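Local coordinates for protein glutathione S-transferase (Sphingobium chungbukense, PDB 6M1T) that binds glutathione and, as a beta-class glutathione S-transferase, probably transfers it to electrophilic compounds during detoxification, at residues A[92-97]-A[151-156]; A[103-108]-A[130-135]; A[110-115]-A[124-129]. One frame throughout, in Å; residues are numbered along the deposited sequence.

Interaction 1: residues A[92-97]-A[151-156]; sequences YRLISR and FSVADI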
loop_
_atom_site.group_PDB
_atom_site.type_symbol
_atom_site.label_atom_id
_atom_site.label_comp_id
_atom_site.label_asym_id
_atom_site.label_seq_id
_atom_site.Cartn_x
_atom_site.Cartn_y
_atom_site.Cartn_z
ATOM N N TYR A 92 8.718 6.539 8.799
ATOM C CA TYR A 92 8.485 6.522 7.320
ATOM C C TYR A 92 8.963 5.185 6.779
ATOM O O TYR A 92 8.309 4.677 5.850
ATOM C CB TYR A 92 9.120 7.714 6.617
ATOM C CG TYR A 92 8.568 8.993 7.152
ATOM C CD1 TYR A 92 7.392 9.510 6.654
ATOM C CD2 TYR A 92 9.195 9.640 8.202
ATOM C CE1 TYR A 92 6.845 10.669 7.159
ATOM C CE2 TYR A 92 8.664 10.799 8.725
ATOM C CZ TYR A 92 7.509 11.319 8.197
ATOM O OH TYR A 92 7.001 12.433 8.733
ATOM N N ARG A 93 10.042 4.614 7.328
ATOM C CA ARG A 93 10.564 3.306 6.861
ATOM C C ARG A 93 9.527 2.226 7.194
ATOM O O ARG A 93 9.378 1.310 6.379
ATOM C CB ARG A 93 11.929 2.955 7.456
ATOM C CG ARG A 93 12.970 4.019 7.136
ATOM C CD ARG A 93 14.423 3.566 7.184
ATOM N NE ARG A 93 15.018 2.975 5.988
ATOM C CZ ARG A 93 14.791 3.316 4.707
ATOM N NH1 ARG A 93 15.415 2.669 3.739
ATOM N NH2 ARG A 93 13.940 4.266 4.365
ATOM N N LEU A 94 8.820 2.362 8.325
ATOM C CA LEU A 94 7.708 1.437 8.707
ATOM C C LEU A 94 6.571 1.552 7.679
ATOM O O LEU A 94 6.108 0.528 7.177
ATOM C CB LEU A 94 7.143 1.776 10.087
ATOM C CG LEU A 94 5.921 0.920 10.447
ATOM C CD1 LEU A 94 6.311 -0.523 10.383
ATOM C CD2 LEU A 94 5.316 1.242 11.800
ATOM N N ILE A 95 6.106 2.760 7.407
ATOM C CA ILE A 95 4.999 2.959 6.429
ATOM C C ILE A 95 5.415 2.382 5.061
ATOM O O ILE A 95 4.549 1.760 4.330
ATOM C CB ILE A 95 4.629 4.442 6.400
ATOM C CG1 ILE A 95 4.093 4.900 7.756
ATOM C CG2 ILE A 95 3.640 4.754 5.285
ATOM C CD1 ILE A 95 3.921 6.400 7.857
ATOM N N SER A 96 6.678 2.563 4.690
ATOM C CA SER A 96 7.300 2.011 3.459
ATOM C C SER A 96 7.141 0.497 3.463
ATOM O O SER A 96 6.610 -0.096 2.470
ATOM C CB SER A 96 8.768 2.415 3.343
ATOM O OG SER A 96 9.353 1.899 2.164
ATOM N N ARG A 97 7.543 -0.141 4.562
ATOM C CA ARG A 97 7.448 -1.611 4.629
ATOM C C ARG A 97 5.959 -2.014 4.560
ATOM O O ARG A 97 5.676 -3.028 3.909
ATOM C CB ARG A 97 8.212 -2.169 5.841
ATOM C CG ARG A 97 9.742 -2.199 5.709
ATOM C CD ARG A 97 10.334 -2.739 4.406
ATOM N NE ARG A 97 10.307 -1.712 3.359
ATOM C CZ ARG A 97 10.379 -1.905 2.029
ATOM N NH1 ARG A 97 10.302 -0.852 1.247
ATOM N NH2 ARG A 97 10.546 -3.096 1.477
ATOM N N PHE A 151 10.382 -5.264 17.492
ATOM C CA PHE A 151 9.181 -5.964 16.992
ATOM C C PHE A 151 8.107 -4.932 16.661
ATOM O O PHE A 151 7.795 -4.024 17.494
ATOM C CB PHE A 151 8.719 -7.013 17.990
ATOM C CG PHE A 151 7.595 -7.849 17.455
ATOM C CD1 PHE A 151 7.825 -8.766 16.443
ATOM C CD2 PHE A 151 6.327 -7.755 17.993
ATOM C CE1 PHE A 151 6.796 -9.562 15.958
ATOM C CE2 PHE A 151 5.290 -8.534 17.483
ATOM C CZ PHE A 151 5.525 -9.432 16.470
ATOM N N SER A 152 7.558 -5.029 15.444
ATOM C CA SER A 152 6.649 -3.996 14.903
ATOM C C SER A 152 5.458 -4.614 14.154
ATOM O O SER A 152 5.497 -5.783 13.771
ATOM C CB SER A 152 7.384 -3.054 14.007
ATOM O OG SER A 152 7.489 -3.587 12.709
ATOM N N VAL A 153 4.461 -3.785 13.878
ATOM C CA VAL A 153 3.310 -4.228 13.038
ATOM C C VAL A 153 3.809 -4.702 11.667
ATOM O O VAL A 153 3.131 -5.531 11.050
ATOM C CB VAL A 153 2.235 -3.143 12.929
ATOM C CG1 VAL A 153 1.496 -3.046 14.249
ATOM C CG2 VAL A 153 2.798 -1.781 12.500
ATOM N N ALA A 154 4.982 -4.268 11.206
ATOM C CA ALA A 154 5.509 -4.715 9.898
ATOM C C ALA A 154 5.920 -6.172 10.022
ATOM O O ALA A 154 5.693 -6.921 9.070
ATOM C CB ALA A 154 6.647 -3.835 9.425
ATOM N N ASP A 155 6.524 -6.581 11.145
ATOM C CA ASP A 155 6.859 -8.018 11.368
ATOM C C ASP A 155 5.532 -8.808 11.445
ATOM O O ASP A 155 5.437 -9.918 10.942
ATOM C CB ASP A 155 7.646 -8.232 12.672
ATOM C CG ASP A 155 8.996 -7.517 12.716
ATOM O OD1 ASP A 155 9.841 -7.843 11.898
ATOM O OD2 ASP A 155 9.154 -6.612 13.521
ATOM N N ILE A 156 4.547 -8.283 12.153
ATOM C CA ILE A 156 3.252 -9.005 12.294
ATOM C C ILE A 156 2.670 -9.242 10.890
ATOM O O ILE A 156 2.247 -10.327 10.569
ATOM C CB ILE A 156 2.280 -8.242 13.193
ATOM C CG1 ILE A 156 2.773 -8.147 14.652
ATOM C CG2 ILE A 156 0.929 -8.962 13.080
ATOM C CD1 ILE A 156 1.901 -7.232 15.520
#
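Leu-94 carries the apolar contact, setting its two methyls against different residues of 151-156. CD1 presses on CB of Ala-154 at 3.5 Å, tighter than usual for two carbons. CD2 meets CG2 of Val-153 at 4.0 Å, and those two side chains cross at about a right angle. CG stands anti to the backbone N (chi1 175°), and from it CD1 turns to Ala-154 and CD2 to Val-153. Alanine suits this place because a lone methyl lets the helices close in: CB of Arg-97 also approaches CB of Ala-154, at 4.3 Å, although the guanidinium turns elsewhere, its NH1 bonding to Ser-96 OG.

The polar part lies within 151-156, where Ser-152 and Asp-155 form a capping box. Ser-152 OG accepts from Ala-154 N at 3.0 Å, while Asp-155 OD2 takes the Ser-152 N-H through its anti lone pair. Two short side chains thus satisfy amides at the start of helix 153-162. Such a box is a familiar feature at this helix in the glutathione S-transferase fold.

Leu-71 of helix 66-75 packs on Leu-94, and Leu-70 and Ala-74 of the same helix on Val-153, so the contact joins helices 89-108 and 153-162 where both meet helix 66-75.

Interaction 2: residues A[103-108]-A[130-135]; sequences SEFHKA and KNHLGA. With GSH (glutathione), chain G; GSH (glutathione), chain C.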
loop_
_atom_site.group_PDB
_atom_site.type_symbol
_atom_site.label_atom_id
_atom_site.label_comp_id
_atom_site.label_asym_id
_atom_site.label_seq_id
_atom_site.Cartn_x
_atom_site.Cartn_y
_atom_site.Cartn_z
ATOM N N SER A 103 0.934 -3.688 -1.181
ATOM C CA SER A 103 0.885 -3.285 -2.605
ATOM C C SER A 103 1.690 -4.267 -3.465
ATOM O O SER A 103 1.327 -4.464 -4.612
ATOM C CB SER A 103 1.318 -1.803 -2.711
ATOM O OG SER A 103 0.104 -1.278 -2.144
ATOM N N GLU A 104 2.744 -4.906 -2.960
ATOM C CA GLU A 104 3.586 -5.783 -3.829
ATOM C C GLU A 104 3.454 -7.257 -3.403
ATOM O O GLU A 104 3.074 -8.062 -4.230
ATOM C CB GLU A 104 5.050 -5.352 -3.755
ATOM C CG GLU A 104 5.265 -3.893 -4.150
ATOM C CD GLU A 104 4.969 -3.585 -5.614
ATOM O OE1 GLU A 104 4.942 -2.402 -5.974
ATOM O OE2 GLU A 104 4.734 -4.510 -6.382
ATOM N N PHE A 105 3.768 -7.589 -2.155
ATOM C CA PHE A 105 3.839 -9.003 -1.675
ATOM C C PHE A 105 2.440 -9.647 -1.679
ATOM O O PHE A 105 2.227 -10.636 -2.359
ATOM C CB PHE A 105 4.493 -9.062 -0.296
ATOM C CG PHE A 105 4.944 -10.451 0.084
ATOM C CD1 PHE A 105 5.510 -11.284 -0.869
ATOM C CD2 PHE A 105 4.767 -10.937 1.374
ATOM C CE1 PHE A 105 5.951 -12.557 -0.523
ATOM C CE2 PHE A 105 5.187 -12.223 1.707
ATOM C CZ PHE A 105 5.773 -13.019 0.760
ATOM N N HIS A 106 1.471 -9.004 -1.034
ATOM C CA HIS A 106 0.065 -9.491 -0.950
ATOM C C HIS A 106 -0.402 -9.778 -2.363
ATOM O O HIS A 106 -1.003 -10.848 -2.580
ATOM C CB HIS A 106 -0.842 -8.483 -0.192
ATOM C CG HIS A 106 -2.258 -8.944 0.071
ATOM N ND1 HIS A 106 -3.024 -9.613 -0.846
ATOM C CD2 HIS A 106 -3.067 -8.758 1.132
ATOM C CE1 HIS A 106 -4.221 -9.874 -0.344
ATOM N NE2 HIS A 106 -4.272 -9.368 0.867
ATOM N N LYS A 107 -0.252 -8.807 -3.267
ATOM C CA LYS A 107 -0.917 -8.823 -4.589
ATOM C C LYS A 107 -0.234 -9.893 -5.464
ATOM O O LYS A 107 -0.966 -10.522 -6.254
ATOM C CB LYS A 107 -0.987 -7.411 -5.199
ATOM C CG LYS A 107 -1.847 -6.400 -4.418
ATOM C CD LYS A 107 -3.158 -6.963 -3.881
ATOM C CE LYS A 107 -4.278 -5.978 -3.668
ATOM N NZ LYS A 107 -5.258 -6.022 -4.791
ATOM N N ALA A 108 1.059 -10.204 -5.251
ATOM C CA ALA A 108 1.747 -11.350 -5.917
ATOM C C ALA A 108 0.942 -12.653 -5.766
ATOM O O ALA A 108 0.953 -13.446 -6.714
ATOM C CB ALA A 108 3.157 -11.537 -5.390
ATOM N N LYS A 130 8.097 -16.365 -5.181
ATOM C CA LYS A 130 9.419 -16.980 -4.855
ATOM C C LYS A 130 10.518 -15.922 -4.958
ATOM O O LYS A 130 11.421 -15.919 -4.084
ATOM C CB LYS A 130 9.630 -18.230 -5.720
ATOM C CG LYS A 130 8.678 -19.360 -5.358
ATOM C CD LYS A 130 9.094 -20.744 -5.813
ATOM C CE LYS A 130 8.627 -21.065 -7.213
ATOM N NZ LYS A 130 9.049 -22.423 -7.624
ATOM N N ASN A 131 10.405 -14.976 -5.900
ATOM C CA ASN A 131 11.328 -13.812 -6.018
ATOM C C ASN A 131 11.282 -12.922 -4.768
ATOM O O ASN A 131 12.360 -12.475 -4.238
ATOM C CB ASN A 131 10.987 -12.952 -7.238
ATOM C CG ASN A 131 11.579 -13.461 -8.536
ATOM O OD1 ASN A 131 11.394 -12.836 -9.580
ATOM N ND2 ASN A 131 12.269 -14.593 -8.493
ATOM N N HIS A 132 10.074 -12.561 -4.337
ATOM C CA HIS A 132 9.848 -11.755 -3.121
ATOM C C HIS A 132 10.465 -12.478 -1.916
ATOM O O HIS A 132 11.043 -11.796 -1.059
ATOM C CB HIS A 132 8.337 -11.505 -2.942
ATOM C CG HIS A 132 7.842 -10.358 -3.759
ATOM N ND1 HIS A 132 8.414 -9.107 -3.673
ATOM C CD2 HIS A 132 6.796 -10.229 -4.612
ATOM C CE1 HIS A 132 7.765 -8.254 -4.453
ATOM N NE2 HIS A 132 6.782 -8.904 -5.042
ATOM N N LEU A 133 10.255 -13.777 -1.830
ATOM C CA LEU A 133 10.676 -14.604 -0.678
ATOM C C LEU A 133 12.235 -14.597 -0.635
ATOM O O LEU A 133 12.785 -14.393 0.442
ATOM C CB LEU A 133 10.083 -16.012 -0.825
ATOM C CG LEU A 133 8.584 -16.209 -0.528
ATOM C CD1 LEU A 133 8.082 -17.583 -0.924
ATOM C CD2 LEU A 133 8.245 -15.939 0.923
ATOM N N GLY A 134 12.907 -14.785 -1.775
ATOM C CA GLY A 134 14.386 -14.712 -1.916
ATOM C C GLY A 134 14.938 -13.398 -1.378
ATOM O O GLY A 134 15.894 -13.432 -0.563
ATOM N N ALA A 135 14.355 -12.253 -1.755
ATOM C CA ALA A 135 14.836 -10.926 -1.313
ATOM C C ALA A 135 14.539 -10.725 0.174
ATOM O O ALA A 135 15.361 -10.100 0.881
ATOM C CB ALA A 135 14.222 -9.819 -2.126
HETATM N N1 GSH G . 4.168 0.032 -4.681
HETATM C CA1 GSH G . 5.109 0.947 -5.374
HETATM C C1 GSH G . 4.864 2.409 -4.911
HETATM O O11 GSH G . 5.860 3.196 -4.897
HETATM O O12 GSH G . 3.715 2.714 -4.533
HETATM C CB1 GSH G . 4.938 0.692 -6.879
HETATM C CG1 GSH G . 5.764 1.609 -7.763
HETATM C CD1 GSH G . 5.645 1.170 -9.208
HETATM O OE1 GSH G . 5.037 0.147 -9.529
HETATM N N2 GSH G . 6.265 1.953 -10.083
HETATM C CA2 GSH G . 6.332 1.710 -11.510
HETATM C C2 GSH G . 7.679 1.150 -11.936
HETATM O O2 GSH G . 8.742 1.627 -11.532
HETATM C CB2 GSH G . 5.977 2.987 -12.261
HETATM S SG2 GSH G . 4.246 3.454 -12.048
HETATM N N3 GSH G . 7.650 0.124 -12.763
HETATM C CA3 GSH G . 8.849 -0.458 -13.307
HETATM C C3 GSH G . 9.000 -1.917 -12.894
HETATM O O31 GSH G . 9.989 -2.525 -13.335
HETATM O O32 GSH G . 8.103 -2.400 -12.158
HETATM N N1 GSH C . -5.625 -3.551 0.423
HETATM C CA1 GSH C . -6.413 -4.245 1.456
HETATM C C1 GSH C . -5.705 -4.141 2.814
HETATM O O11 GSH C . -4.480 -3.967 2.777
HETATM O O12 GSH C . -6.434 -4.245 3.859
HETATM C CB1 GSH C . -6.572 -5.705 1.020
HETATM C CG1 GSH C . -7.615 -6.476 1.782
HETATM C CD1 GSH C . -7.834 -7.837 1.123
HETATM O OE1 GSH C . -7.540 -8.068 -0.057
HETATM N N2 GSH C . -8.417 -8.750 1.888
HETATM C CA2 GSH C . -8.799 -10.084 1.470
HETATM C C2 GSH C . -10.293 -10.191 1.220
HETATM O O2 GSH C . -11.088 -9.750 2.051
HETATM C CB2 GSH C . -8.356 -11.138 2.483
HETATM S SG2 GSH C . -6.557 -11.419 2.509
HETATM N N3 GSH C . -10.655 -10.696 0.055
HETATM C CA3 GSH C . -12.036 -10.895 -0.312
HETATM C C3 GSH C . -12.396 -10.236 -1.646
HETATM O O31 GSH C . -11.567 -9.449 -2.147
HETATM O O32 GSH C . -13.513 -10.508 -2.133
HETATM O O HOH W 1 6.306 -6.410 -6.934
#
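Phe-105 and His-132 mark the closest approach of the backbones, their CA atoms 6.8 Å apart, where the local axes of helices 103-108 and 130-135 run largely antiparallel at 136°. The two side chains slide past each other in opposite directions. Phe-105 turns its edge toward the face of the imidazole in an offset edge-to-face pair, the ring planes at 74°. Its CD1 also lies 3.5 Å from CB of His-132. At the far end of the phenyl, CZ meets Leu-133 CD2, a methyl at the ring edge near its plane. The imidazole itself has Phe-105 CA over one face and Ala-108 CB at its edge, 3.9 Å from CD2; the small alanine leaves width for a flat ring between the helices. This is core of the all-helical C-terminal domain of glutathione S-transferases, and helix 89-108 also faces the second subunit. There Glu-104 has two partners: its OE2 forms a salt bridge with Lys-107 NZ of the second subunit, and its OE1 accepts from the amino N1 of the glutathione held in that subunit's pocket, at 2.9 Å. A water donates to Glu-104 OE2 and lies 3.2 Å from His-132 NE2, in the plane of the imidazole, linking the two side chains. An alanine in place of His-132 would keep the CB contact with Phe-105 but would probably leave the phenyl edge without its imidazole face, open a gap beside Ala-108 and deprive this water of a partner. Next in sequence to Phe-105, His-106 brings NE2 within 3.5 Å of SG2 of the glutathione bound in its own subunit.

Interaction 3: residues A[110-115]-A[124-129]; sequences VPLFTP and AASTAV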
loop_
_atom_site.group_PDB
_atom_site.type_symbol
_atom_site.label_atom_id
_atom_site.label_comp_id
_atom_site.label_asym_id
_atom_site.label_seq_id
_atom_site.Cartn_x
_atom_site.Cartn_y
_atom_site.Cartn_z
ATOM N N VAL A 110 -2.335 -13.224 -5.454
ATOM C CA VAL A 110 -3.800 -13.221 -5.766
ATOM C C VAL A 110 -4.150 -14.283 -6.822
ATOM O O VAL A 110 -5.102 -15.027 -6.592
ATOM C CB VAL A 110 -4.287 -11.798 -6.101
ATOM C CG1 VAL A 110 -5.679 -11.801 -6.713
ATOM C CG2 VAL A 110 -4.231 -10.946 -4.845
ATOM N N PRO A 111 -3.440 -14.425 -7.966
ATOM C CA PRO A 111 -3.714 -15.509 -8.919
ATOM C C PRO A 111 -3.593 -16.917 -8.309
ATOM O O PRO A 111 -4.379 -17.791 -8.655
ATOM C CB PRO A 111 -2.636 -15.368 -10.003
ATOM C CG PRO A 111 -2.161 -13.919 -9.871
ATOM C CD PRO A 111 -2.319 -13.588 -8.406
ATOM N N LEU A 112 -2.639 -17.114 -7.398
ATOM C CA LEU A 112 -2.437 -18.427 -6.725
ATOM C C LEU A 112 -3.650 -18.779 -5.863
ATOM O O LEU A 112 -3.834 -19.994 -5.651
ATOM C CB LEU A 112 -1.178 -18.400 -5.856
ATOM C CG LEU A 112 0.154 -18.276 -6.576
ATOM C CD1 LEU A 112 1.287 -18.201 -5.567
ATOM C CD2 LEU A 112 0.386 -19.438 -7.519
ATOM N N PHE A 113 -4.409 -17.797 -5.341
ATOM C CA PHE A 113 -5.601 -18.028 -4.476
ATOM C C PHE A 113 -6.910 -17.827 -5.260
ATOM O O PHE A 113 -7.992 -17.779 -4.640
ATOM C CB PHE A 113 -5.586 -17.127 -3.231
ATOM C CG PHE A 113 -4.642 -17.584 -2.145
ATOM C CD1 PHE A 113 -4.995 -18.614 -1.283
ATOM C CD2 PHE A 113 -3.389 -17.008 -1.999
ATOM C CE1 PHE A 113 -4.137 -19.021 -0.272
ATOM C CE2 PHE A 113 -2.530 -17.409 -0.987
ATOM C CZ PHE A 113 -2.907 -18.415 -0.121
ATOM N N THR A 114 -6.825 -17.691 -6.579
ATOM C CA THR A 114 -7.978 -17.613 -7.504
ATOM C C THR A 114 -8.055 -18.944 -8.252
ATOM O O THR A 114 -7.257 -19.176 -9.152
ATOM C CB THR A 114 -7.821 -16.388 -8.411
ATOM O OG1 THR A 114 -7.640 -15.260 -7.552
ATOM C CG2 THR A 114 -9.017 -16.144 -9.305
ATOM N N PRO A 115 -8.954 -19.889 -7.877
ATOM C CA PRO A 115 -9.135 -21.125 -8.658
ATOM C C PRO A 115 -9.412 -20.890 -10.161
ATOM O O PRO A 115 -8.941 -21.656 -10.956
ATOM C CB PRO A 115 -10.318 -21.809 -7.942
ATOM C CG PRO A 115 -10.200 -21.319 -6.511
ATOM C CD PRO A 115 -9.801 -19.861 -6.673
ATOM N N ALA A 124 3.282 -18.033 -13.141
ATOM C CA ALA A 124 3.961 -16.713 -13.107
ATOM C C ALA A 124 3.877 -16.106 -11.692
ATOM O O ALA A 124 4.881 -15.541 -11.235
ATOM C CB ALA A 124 3.365 -15.775 -14.122
ATOM N N ALA A 125 2.716 -16.201 -11.032
ATOM C CA ALA A 125 2.489 -15.707 -9.653
ATOM C C ALA A 125 3.371 -16.508 -8.687
ATOM O O ALA A 125 3.994 -15.881 -7.805
ATOM C CB ALA A 125 1.026 -15.786 -9.294
ATOM N N SER A 126 3.447 -17.831 -8.874
ATOM C CA SER A 126 4.454 -18.721 -8.230
ATOM C C SER A 126 5.831 -18.056 -8.259
ATOM O O SER A 126 6.466 -17.943 -7.173
ATOM C CB SER A 126 4.508 -20.078 -8.892
ATOM O OG SER A 126 3.603 -20.981 -8.278
ATOM N N THR A 127 6.261 -17.613 -9.450
ATOM C CA THR A 127 7.605 -17.033 -9.721
ATOM C C THR A 127 7.790 -15.715 -8.967
ATOM O O THR A 127 8.875 -15.507 -8.382
ATOM C CB THR A 127 7.822 -16.768 -11.220
ATOM O OG1 THR A 127 7.915 -18.043 -11.841
ATOM C CG2 THR A 127 9.060 -15.949 -11.519
ATOM N N ALA A 128 6.801 -14.828 -9.055
ATOM C CA ALA A 128 6.821 -13.497 -8.412
ATOM C C ALA A 128 6.936 -13.677 -6.896
ATOM O O ALA A 128 7.710 -12.967 -6.287
ATOM C CB ALA A 128 5.592 -12.711 -8.791
ATOM N N VAL A 129 6.166 -14.592 -6.324
ATOM C CA VAL A 129 6.174 -14.853 -4.855
ATOM C C VAL A 129 7.553 -15.387 -4.444
ATOM O O VAL A 129 8.137 -14.840 -3.467
ATOM C CB VAL A 129 5.058 -15.818 -4.449
ATOM C CG1 VAL A 129 5.304 -16.324 -3.035
ATOM C CG2 VAL A 129 3.687 -15.149 -4.606
#
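Leu-112 reaches across to helix 124-129 and has more surface buried by the contact than any other residue here. Its CG rests on Ala-125 CB at 3.8 Å, and its two methyls divide the remaining work. CD2 lies 3.6 Å from Ser-126 OG and close to the backbone N of that residue. CD1, anti to CA (chi2 177°), extends as far as Val-129 CG2, 4.0 Å away, one turn further along the helix. A leucine suits this place because a branched apolar end can touch residues a helical turn apart.

Ala-125 is the second centre of the contact. Its single methyl meets the ring of Pro-111 as well as Leu-112, with Pro-111 CG at 3.7 Å and CB nearly as close. Having only a methyl, it lets Pro-111 approach until the two CA atoms are 6.2 Å apart, and the rigid pyrrolidine offers a firm apolar surface in return. Ser-126, the third, meets the leucine through its hydroxyl oxygen, which also makes a weak hydrogen bond back to Lys-122 O within its own helix.

The chain around Leu-112 is held in a compact turn by Val-110 O, which accepts two bonds from opposite faces of its plane. One comes from Phe-113 N; the other, of 2.7 Å, is donated by Thr-114 OG1 from above the carbonyl plane. Beyond the turn, Ser-117 OG and Lys-122 NZ bond to carbonyl oxygens of the loop, while Val-168 packs on Leu-112.

The arrangement is that of a helical hairpin: the connection leaving helix 89-108 folds back on helix 119-139, the next helix of the all-helical C-terminal domain of glutathione S-transferases.

In the fold
The three contacts follow helix 89-108 and its continuation into the next loop. Interaction 3 is nested along the chain inside interaction 2, and that inside interaction 1. Interactions 2 and 3 adjoin, their centres 10 Å apart, and share helix 119-139; Ala-108 CB packs on Val-129 CG2 at 3.7 Å to make their apolar layers continuous. Interaction 1 stands apart, about 7 Å from interaction 2 between nearest atoms, and ties the same long helix to helix 153-162. Interactions 1 and 2 both touch the second subunit. Glutathione lies nearest interaction 2, which contributes to both pockets of the dimer, whereas the side chain of Pro-111 in interaction 3 is about 11 Å from it.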